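Local coordinates for protein chloramphenicol acetyltransferase (Bacteroides thetaiotaomicron, PDB 2I9D) that probably transfers an acetyl group from acetyl-CoA to a hydroxyl of chloramphenicol, at residues L57-R62 and F105-F111; T85-P91 and G145-S150. Residues are numbered along the deposited sequence.

Interaction 1: L57-R62 and F105-F111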
ATOM      1  N   LEU A  57      13.644  11.981  11.110  1.00 27.68           N
ATOM      2  CA  LEU A  57      14.409  10.745  11.192  1.00 28.09           C
ATOM      3  C   LEU A  57      14.578  10.353  12.660  1.00 28.88           C
ATOM      4  O   LEU A  57      14.385   9.179  13.046  1.00 28.98           O
ATOM      5  CB  LEU A  57      15.765  10.881  10.480  1.00 28.00           C
ATOM      6  CG  LEU A  57      16.501   9.571  10.150  1.00 27.79           C
ATOM      7  CD1 LEU A  57      15.754   8.842   9.027  1.00 27.01           C
ATOM      8  CD2 LEU A  57      17.980   9.811   9.722  1.00 26.40           C
ATOM      9  N   TYR A  58      14.917  11.340  13.481  1.00 29.63           N
ATOM     10  CA  TYR A  58      15.021  11.118  14.912  1.00 30.61           C
ATOM     11  C   TYR A  58      13.692  10.665  15.531  1.00 29.89           C
ATOM     12  O   TYR A  58      13.656   9.690  16.303  1.00 29.04           O
ATOM     13  CB  TYR A  58      15.525  12.378  15.631  1.00 32.73           C
ATOM     14  CG  TYR A  58      15.606  12.176  17.119  1.00 34.90           C
ATOM     15  CD1 TYR A  58      16.571  11.341  17.660  1.00 37.62           C
ATOM     16  CD2 TYR A  58      14.685  12.762  17.978  1.00 37.36           C
ATOM     17  CE1 TYR A  58      16.656  11.117  19.025  1.00 39.35           C
ATOM     18  CE2 TYR A  58      14.761  12.549  19.364  1.00 41.31           C
ATOM     19  CZ  TYR A  58      15.756  11.713  19.869  1.00 39.72           C
ATOM     20  OH  TYR A  58      15.870  11.478  21.224  1.00 41.60           O
ATOM     21  N   ALA A  59      12.620  11.391  15.199  1.00 29.48           N
ATOM     22  CA  ALA A  59      11.273  11.090  15.708  1.00 29.41           C
ATOM     23  C   ALA A  59      10.910   9.637  15.461  1.00 29.36           C
ATOM     24  O   ALA A  59      10.414   8.950  16.360  1.00 29.86           O
ATOM     25  CB  ALA A  59      10.237  12.019  15.080  1.00 28.90           C
ATOM     26  N   VAL A  60      11.167   9.171  14.238  1.00 28.79           N
ATOM     27  CA  VAL A  60      10.836   7.809  13.850  1.00 27.95           C
ATOM     28  C   VAL A  60      11.726   6.809  14.609  1.00 27.92           C
ATOM     29  O   VAL A  60      11.234   5.792  15.125  1.00 27.10           O
ATOM     30  CB  VAL A  60      10.949   7.627  12.297  1.00 28.39           C
ATOM     31  CG1 VAL A  60      11.056   6.132  11.901  1.00 26.89           C
ATOM     32  CG2 VAL A  60       9.791   8.293  11.590  1.00 26.94           C
ATOM     33  N   LEU A  61      13.029   7.102  14.667  1.00 28.04           N
ATOM     34  CA  LEU A  61      14.005   6.190  15.298  1.00 28.57           C
ATOM     35  C   LEU A  61      13.736   6.052  16.811  1.00 29.53           C
ATOM     36  O   LEU A  61      13.811   4.936  17.375  1.00 29.48           O
ATOM     37  CB  LEU A  61      15.450   6.643  15.041  1.00 27.82           C
ATOM     38  CG  LEU A  61      16.582   5.698  15.470  1.00 27.97           C
ATOM     39  CD1 LEU A  61      16.470   4.336  14.789  1.00 26.15           C
ATOM     40  CD2 LEU A  61      17.913   6.314  15.183  1.00 26.75           C
ATOM     41  N   ARG A  62      13.407   7.184  17.435  1.00 30.49           N
ATOM     42  CA  ARG A  62      13.070   7.237  18.848  1.00 32.16           C
ATOM     43  C   ARG A  62      11.809   6.447  19.172  1.00 31.84           C
ATOM     44  O   ARG A  62      11.796   5.706  20.146  1.00 32.45           O
ATOM     45  CB  ARG A  62      12.940   8.684  19.332  1.00 33.09           C
ATOM     46  CG  ARG A  62      12.599   8.805  20.843  1.00 37.83           C
ATOM     47  CD  ARG A  62      13.020  10.151  21.427  1.00 43.27           C
ATOM     48  NE  ARG A  62      12.448  10.379  22.754  1.00 48.94           N
ATOM     49  CZ  ARG A  62      12.631  11.490  23.469  1.00 52.82           C
ATOM     50  NH1 ARG A  62      13.386  12.484  22.986  1.00 53.99           N
ATOM     51  NH2 ARG A  62      12.056  11.613  24.668  1.00 52.28           N
ATOM     52  N   PHE A 105      22.977   5.433  11.004  1.00 28.89           N
ATOM     53  CA  PHE A 105      22.942   6.509  11.990  1.00 30.77           C
ATOM     54  C   PHE A 105      22.651   5.886  13.353  1.00 32.06           C
ATOM     55  O   PHE A 105      21.632   5.213  13.519  1.00 32.78           O
ATOM     56  CB  PHE A 105      21.866   7.575  11.658  1.00 30.11           C
ATOM     57  CG  PHE A 105      22.046   8.217  10.315  1.00 30.46           C
ATOM     58  CD1 PHE A 105      22.775   9.409  10.186  1.00 29.47           C
ATOM     59  CD2 PHE A 105      21.514   7.614   9.159  1.00 27.75           C
ATOM     60  CE1 PHE A 105      22.965  10.011   8.928  1.00 29.13           C
ATOM     61  CE2 PHE A 105      21.705   8.199   7.902  1.00 28.21           C
ATOM     62  CZ  PHE A 105      22.416   9.403   7.783  1.00 29.66           C
ATOM     63  N   PRO A 106      23.557   6.081  14.325  1.00 33.10           N
ATOM     64  CA  PRO A 106      23.285   5.516  15.660  1.00 34.32           C
ATOM     65  C   PRO A 106      22.202   6.298  16.391  1.00 35.35           C
ATOM     66  O   PRO A 106      22.138   7.526  16.285  1.00 35.17           O
ATOM     67  CB  PRO A 106      24.638   5.650  16.391  1.00 34.30           C
ATOM     68  CG  PRO A 106      25.301   6.866  15.726  1.00 33.68           C
ATOM     69  CD  PRO A 106      24.863   6.767  14.251  1.00 33.02           C
ATOM     70  N   TYR A 107      21.348   5.591  17.111  1.00 37.00           N
ATOM     71  CA  TYR A 107      20.426   6.257  18.012  1.00 39.61           C
ATOM     72  C   TYR A 107      21.119   6.868  19.267  1.00 41.45           C
ATOM     73  O   TYR A 107      21.975   6.244  19.896  1.00 41.26           O
ATOM     74  CB  TYR A 107      19.306   5.302  18.417  1.00 39.43           C
ATOM     75  CG  TYR A 107      18.293   5.906  19.358  1.00 40.02           C
ATOM     76  CD1 TYR A 107      17.509   7.005  18.978  1.00 39.64           C
ATOM     77  CD2 TYR A 107      18.107   5.369  20.626  1.00 40.66           C
ATOM     78  CE1 TYR A 107      16.582   7.541  19.840  1.00 40.23           C
ATOM     79  CE2 TYR A 107      17.173   5.899  21.496  1.00 39.98           C
ATOM     80  CZ  TYR A 107      16.426   6.979  21.109  1.00 40.37           C
ATOM     81  OH  TYR A 107      15.513   7.492  22.005  1.00 42.51           O
ATOM     82  N   HIS A 108      20.738   8.096  19.605  1.00 43.35           N
ATOM     83  CA  HIS A 108      21.085   8.695  20.893  1.00 45.73           C
ATOM     84  C   HIS A 108      19.796   9.243  21.493  1.00 46.79           C
ATOM     85  O   HIS A 108      18.999   9.862  20.771  1.00 47.22           O
ATOM     86  CB  HIS A 108      22.103   9.836  20.721  1.00 45.63           C
ATOM     87  CG  HIS A 108      23.399   9.406  20.105  1.00 48.03           C
ATOM     88  ND1 HIS A 108      24.285   8.561  20.743  1.00 49.23           N
ATOM     89  CD2 HIS A 108      23.964   9.710  18.909  1.00 49.48           C
ATOM     90  CE1 HIS A 108      25.333   8.352  19.963  1.00 49.43           C
ATOM     91  NE2 HIS A 108      25.166   9.040  18.846  1.00 49.90           N
ATOM     92  N   ASN A 109      19.586   9.030  22.795  1.00 48.31           N
ATOM     93  CA  ASN A 109      18.360   9.513  23.467  1.00 49.66           C
ATOM     94  C   ASN A 109      18.276  11.051  23.573  1.00 49.15           C
ATOM     95  O   ASN A 109      17.191  11.621  23.771  1.00 49.37           O
ATOM     96  CB  ASN A 109      18.154   8.820  24.820  1.00 50.62           C
ATOM     97  CG  ASN A 109      16.776   9.112  25.452  1.00 54.71           C
ATOM     98  OD1 ASN A 109      15.900   9.771  24.855  1.00 57.49           O
ATOM     99  ND2 ASN A 109      16.585   8.610  26.685  1.00 59.05           N
ATOM    100  N   ASP A 110      19.414  11.710  23.399  1.00 48.49           N
ATOM    101  CA  ASP A 110      19.470  13.165  23.384  1.00 48.00           C
ATOM    102  C   ASP A 110      19.514  13.675  21.935  1.00 47.50           C
ATOM    103  O   ASP A 110      20.464  13.394  21.197  1.00 47.54           O
ATOM    104  CB  ASP A 110      20.688  13.645  24.200  1.00 47.94           C
ATOM    105  CG  ASP A 110      21.056  15.095  23.918  1.00 48.80           C
ATOM    106  OD1 ASP A 110      20.167  15.972  24.013  1.00 49.96           O
ATOM    107  OD2 ASP A 110      22.235  15.361  23.590  1.00 48.28           O
ATOM    108  N   PHE A 111      18.495  14.429  21.532  1.00 46.69           N
ATOM    109  CA  PHE A 111      18.419  14.907  20.149  1.00 46.01           C
ATOM    110  C   PHE A 111      19.673  15.615  19.619  1.00 46.23           C
ATOM    111  O   PHE A 111      20.103  15.338  18.506  1.00 46.09           O
ATOM    112  CB  PHE A 111      17.181  15.783  19.901  1.00 45.46           C
ATOM    113  CG  PHE A 111      17.129  16.351  18.512  1.00 44.18           C
ATOM    114  CD1 PHE A 111      16.783  15.547  17.436  1.00 42.81           C
ATOM    115  CD2 PHE A 111      17.475  17.680  18.272  1.00 44.62           C
ATOM    116  CE1 PHE A 111      16.740  16.060  16.148  1.00 42.83           C
ATOM    117  CE2 PHE A 111      17.448  18.212  16.973  1.00 42.38           C
ATOM    118  CZ  PHE A 111      17.072  17.403  15.917  1.00 43.76           C
TER

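Interaction 2: T85-P91 and G145-S150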
ATOM      1  N   THR A  85      18.794  -1.921  21.476  1.00 38.11           N
ATOM      2  CA  THR A  85      18.801  -0.634  20.792  1.00 37.68           C
ATOM      3  C   THR A  85      18.676  -0.841  19.266  1.00 36.71           C
ATOM      4  O   THR A  85      19.213  -1.812  18.702  1.00 36.43           O
ATOM      5  CB  THR A  85      20.080   0.176  21.174  1.00 37.28           C
ATOM      6  OG1 THR A  85      19.982   0.555  22.547  1.00 40.43           O
ATOM      7  CG2 THR A  85      20.247   1.429  20.356  1.00 37.29           C
ATOM      8  N   ILE A  86      17.968   0.094  18.634  1.00 35.14           N
ATOM      9  CA  ILE A  86      17.702   0.093  17.204  1.00 34.07           C
ATOM     10  C   ILE A  86      18.349   1.329  16.589  1.00 32.65           C
ATOM     11  O   ILE A  86      18.134   2.454  17.054  1.00 32.56           O
ATOM     12  CB  ILE A  86      16.160   0.075  16.931  1.00 34.43           C
ATOM     13  CG1 ILE A  86      15.520  -1.171  17.550  1.00 35.01           C
ATOM     14  CG2 ILE A  86      15.840   0.175  15.424  1.00 34.38           C
ATOM     15  CD1 ILE A  86      16.146  -2.511  17.126  1.00 33.23           C
ATOM     16  N   ASP A  87      19.169   1.113  15.571  1.00 30.89           N
ATOM     17  CA  ASP A  87      19.734   2.214  14.813  1.00 29.65           C
ATOM     18  C   ASP A  87      19.059   2.379  13.449  1.00 28.68           C
ATOM     19  O   ASP A  87      18.171   1.599  13.075  1.00 27.14           O
ATOM     20  CB  ASP A  87      21.239   2.053  14.652  1.00 30.49           C
ATOM     21  CG  ASP A  87      21.977   2.087  15.986  1.00 31.96           C
ATOM     22  OD1 ASP A  87      21.614   2.881  16.891  1.00 33.86           O
ATOM     23  OD2 ASP A  87      22.942   1.319  16.118  1.00 35.83           O
HETATM   24  N   MSE A  88      19.469   3.424  12.736  1.00 27.89           N
HETATM   25  CA  MSE A  88      18.826   3.822  11.498  1.00 28.15           C
HETATM   26  C   MSE A  88      19.726   3.560  10.296  1.00 27.47           C
HETATM   27  O   MSE A  88      20.899   3.929  10.301  1.00 27.09           O
HETATM   28  CB  MSE A  88      18.462   5.324  11.541  1.00 28.11           C
HETATM   29  CG  MSE A  88      17.916   5.900  10.229  1.00 29.10           C
HETATM   30 SE   MSE A  88      16.133   5.138   9.710  1.00 36.36          SE
HETATM   31  CE  MSE A  88      14.986   6.041  11.065  1.00 29.74           C
ATOM     32  N   LEU A  89      19.161   2.909   9.278  1.00 26.48           N
ATOM     33  CA  LEU A  89      19.717   2.950   7.932  1.00 25.20           C
ATOM     34  C   LEU A  89      18.878   3.923   7.124  1.00 24.66           C
ATOM     35  O   LEU A  89      17.663   3.969   7.269  1.00 25.03           O
ATOM     36  CB  LEU A  89      19.677   1.581   7.246  1.00 24.35           C
ATOM     37  CG  LEU A  89      20.517   0.444   7.819  1.00 24.10           C
ATOM     38  CD1 LEU A  89      20.508  -0.717   6.858  1.00 20.51           C
ATOM     39  CD2 LEU A  89      21.970   0.851   8.129  1.00 20.15           C
ATOM     40  N   SER A  90      19.515   4.679   6.248  1.00 23.69           N
ATOM     41  CA  SER A  90      18.781   5.527   5.372  1.00 23.88           C
ATOM     42  C   SER A  90      19.557   5.771   4.067  1.00 24.30           C
ATOM     43  O   SER A  90      20.771   6.030   4.106  1.00 23.48           O
ATOM     44  CB  SER A  90      18.392   6.866   6.071  1.00 23.78           C
ATOM     45  OG  SER A  90      17.623   7.683   5.188  1.00 22.36           O
ATOM     46  N   PRO A  91      18.851   5.683   2.911  1.00 24.88           N
ATOM     47  CA  PRO A  91      19.453   6.017   1.609  1.00 25.34           C
ATOM     48  C   PRO A  91      19.596   7.542   1.368  1.00 27.25           C
ATOM     49  O   PRO A  91      18.645   8.219   0.921  1.00 27.77           O
ATOM     50  CB  PRO A  91      18.499   5.366   0.582  1.00 24.91           C
ATOM     51  CG  PRO A  91      17.169   5.253   1.276  1.00 24.36           C
ATOM     52  CD  PRO A  91      17.456   5.195   2.784  1.00 24.20           C
ATOM     53  N   GLY A 145      19.270  -5.217  14.197  1.00 25.82           N
ATOM     54  CA  GLY A 145      18.799  -4.237  15.180  1.00 26.34           C
ATOM     55  C   GLY A 145      18.793  -2.855  14.579  1.00 27.02           C
ATOM     56  O   GLY A 145      19.516  -1.933  15.033  1.00 27.41           O
ATOM     57  N   LEU A 146      17.975  -2.722  13.544  1.00 26.76           N
ATOM     58  CA  LEU A 146      17.920  -1.528  12.699  1.00 26.97           C
ATOM     59  C   LEU A 146      16.509  -1.323  12.147  1.00 25.77           C
ATOM     60  O   LEU A 146      15.733  -2.253  12.079  1.00 26.02           O
ATOM     61  CB  LEU A 146      18.861  -1.697  11.491  1.00 26.83           C
ATOM     62  CG  LEU A 146      20.360  -1.822  11.749  1.00 27.86           C
ATOM     63  CD1 LEU A 146      20.922  -2.690  10.659  1.00 26.20           C
ATOM     64  CD2 LEU A 146      21.021  -0.440  11.794  1.00 25.50           C
ATOM     65  N   ILE A 147      16.205  -0.098  11.742  1.00 25.48           N
ATOM     66  CA  ILE A 147      15.068   0.177  10.849  1.00 25.11           C
ATOM     67  C   ILE A 147      15.662   0.959   9.698  1.00 24.82           C
ATOM     68  O   ILE A 147      16.829   1.347   9.769  1.00 24.77           O
ATOM     69  CB  ILE A 147      13.879   0.920  11.534  1.00 24.90           C
ATOM     70  CG1 ILE A 147      14.320   2.271  12.141  1.00 25.86           C
ATOM     71  CG2 ILE A 147      13.271   0.022  12.597  1.00 22.95           C
ATOM     72  CD1 ILE A 147      13.132   3.189  12.593  1.00 24.25           C
ATOM     73  N   LEU A 148      14.902   1.117   8.618  1.00 24.69           N
ATOM     74  CA  LEU A 148      15.411   1.812   7.424  1.00 24.00           C
ATOM     75  C   LEU A 148      14.334   2.736   6.923  1.00 23.05           C
ATOM     76  O   LEU A 148      13.178   2.325   6.790  1.00 22.93           O
ATOM     77  CB  LEU A 148      15.844   0.836   6.307  1.00 23.46           C
ATOM     78  CG  LEU A 148      16.325   1.501   4.994  1.00 25.34           C
ATOM     79  CD1 LEU A 148      17.388   0.654   4.284  1.00 26.98           C
ATOM     80  CD2 LEU A 148      15.125   1.824   4.038  1.00 24.10           C
ATOM     81  N   LEU A 149      14.716   3.981   6.667  1.00 21.77           N
ATOM     82  CA  LEU A 149      13.756   4.956   6.223  1.00 22.15           C
ATOM     83  C   LEU A 149      14.280   5.609   4.967  1.00 21.95           C
ATOM     84  O   LEU A 149      15.434   6.051   4.903  1.00 22.41           O
ATOM     85  CB  LEU A 149      13.400   5.986   7.319  1.00 21.88           C
ATOM     86  CG  LEU A 149      12.332   7.029   6.932  1.00 21.55           C
ATOM     87  CD1 LEU A 149      11.517   7.454   8.140  1.00 18.56           C
ATOM     88  CD2 LEU A 149      12.984   8.278   6.268  1.00 22.62           C
ATOM     89  N   SER A 150      13.418   5.652   3.966  1.00 21.93           N
ATOM     90  CA  SER A 150      13.738   6.266   2.690  1.00 22.36           C
ATOM     91  C   SER A 150      12.878   7.539   2.502  1.00 23.18           C
ATOM     92  O   SER A 150      11.663   7.466   2.599  1.00 22.51           O
ATOM     93  CB  SER A 150      13.512   5.239   1.578  1.00 21.84           C
ATOM     94  OG  SER A 150      13.507   5.900   0.335  1.00 24.06           O
TER

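Interaction 1: L57-R62 and F105-F111
An aromatic cluster of Tyr58, Tyr107 and Phe111 fastens the 105-111 connection onto helix 52-66. Tyr58 is the centre of it. Phe111 points its edge at the face of the Tyr58 ring in an offset edge-to-face (T-shaped) pair, with centroids 5.3 Å apart, planes at 69° and Tyr58 CD2 3.5 Å from Phe111 CD1. Tyr107 lies nearly parallel to Tyr58, at 19°, but the two rings are slid so far apart that they barely overlap; they meet at their CE1 atoms, 3.7 Å apart. The connection wraps around the rim of the Tyr58 ring, bringing His108 O to 3.2 Å from Tyr58 CE1 and Asn109 O to 2.9 Å from Tyr58 OH. Within the helix, Arg62 NH1 donates a hydrogen bond to Tyr58 OH (3.2 Å), while Arg62 NE is held in a salt bridge by Glu66.

In the fold, this is where the chain leaves strand 100-105, outermost in the mixed sheet within this chain, and turns into helix 111-124. Asp110 is the N-cap of that helix: its side chain caps a backbone N in the first turn, and its OD2 hydrogen-bonds Thr113 OG1. Nearer the sheet, leucines take over on the helix side: Leu61 CD2 sits 3.7 Å from Tyr107 CB, and Leu57 CD2 lies over one face of the Phe105 ring, 4.2 Å from Phe105 CD2.

Interaction 2: T85-P91 and G145-S150
Two neighbouring parallel strands, 87-93 and 146-151, pair here inside the six-stranded mixed sheet of the chloramphenicol acetyltransferase fold. The axes of the two short segments approach to 4.6 Å, with N-to-C directions at 30°, the usual twist between neighbouring strands.

The backbone bonds follow the alternating parallel pattern, in which one strand's residues donate and accept on both sides of a partner residue. Asp87 N bonds to Gly145 O (3.1 Å) and Asp87 O accepts from Ile147 N (2.9 Å); Leu89 then repeats the scheme, its N reaching Ile147 O at 2.8 Å and its O taking Leu149 N at 3.0 Å. CA-H...O contacts fill in between, the shortest from Leu148 CA to Leu89 O at 3.1 Å.

Apolar side chains pack on both faces of the sheet. On the face carrying Met88 and Ile147, selenomethionine Met88 folds over the partner strand, with its CE 3.7 Å from Ile147 CD1 and its SE 3.7 Å from Leu149 CB. Helix 52-66 covers this side, with Leu57 and Leu61 on Met88 and Val60 on Ile147. On the face of Asp87, Leu89, Leu146 and Leu148, Leu89 CD2 meets Leu146 CD2 at 4.0 Å and Leu89 CB meets Leu148 CD1 at 3.9 Å. Here the Asp87 carboxylate turns to Arg104, in a salt bridge, and to Tyr107, a probable hydrogen-bond partner.

Beyond Leu89 a side chain joins the bonding: Ser90 OG donates to Leu149 O, 2.7 Å away.

The centres of the two contacts lie about 10 Å apart, and the contacts touch. Their segments alternate along the chain: helix 52-66, strand 87-93, the connection after strand 100-105, then strand 146-151. Interaction 2 pairs two inner strands of the mixed sheet, whereas interaction 1 joins the covering helix to the exit from the strand next to 87-93. Strand 100-105 pairs antiparallel with 87-93, and Phe105 N lies 2.7 Å from Met88 O, a probable hydrogen bond; the probable bond from Tyr107 N to Asp87 OD1 is also 2.7 Å long. Helix, sheet and connection thus form one continuous packed unit, away from the predicted catalytic His197.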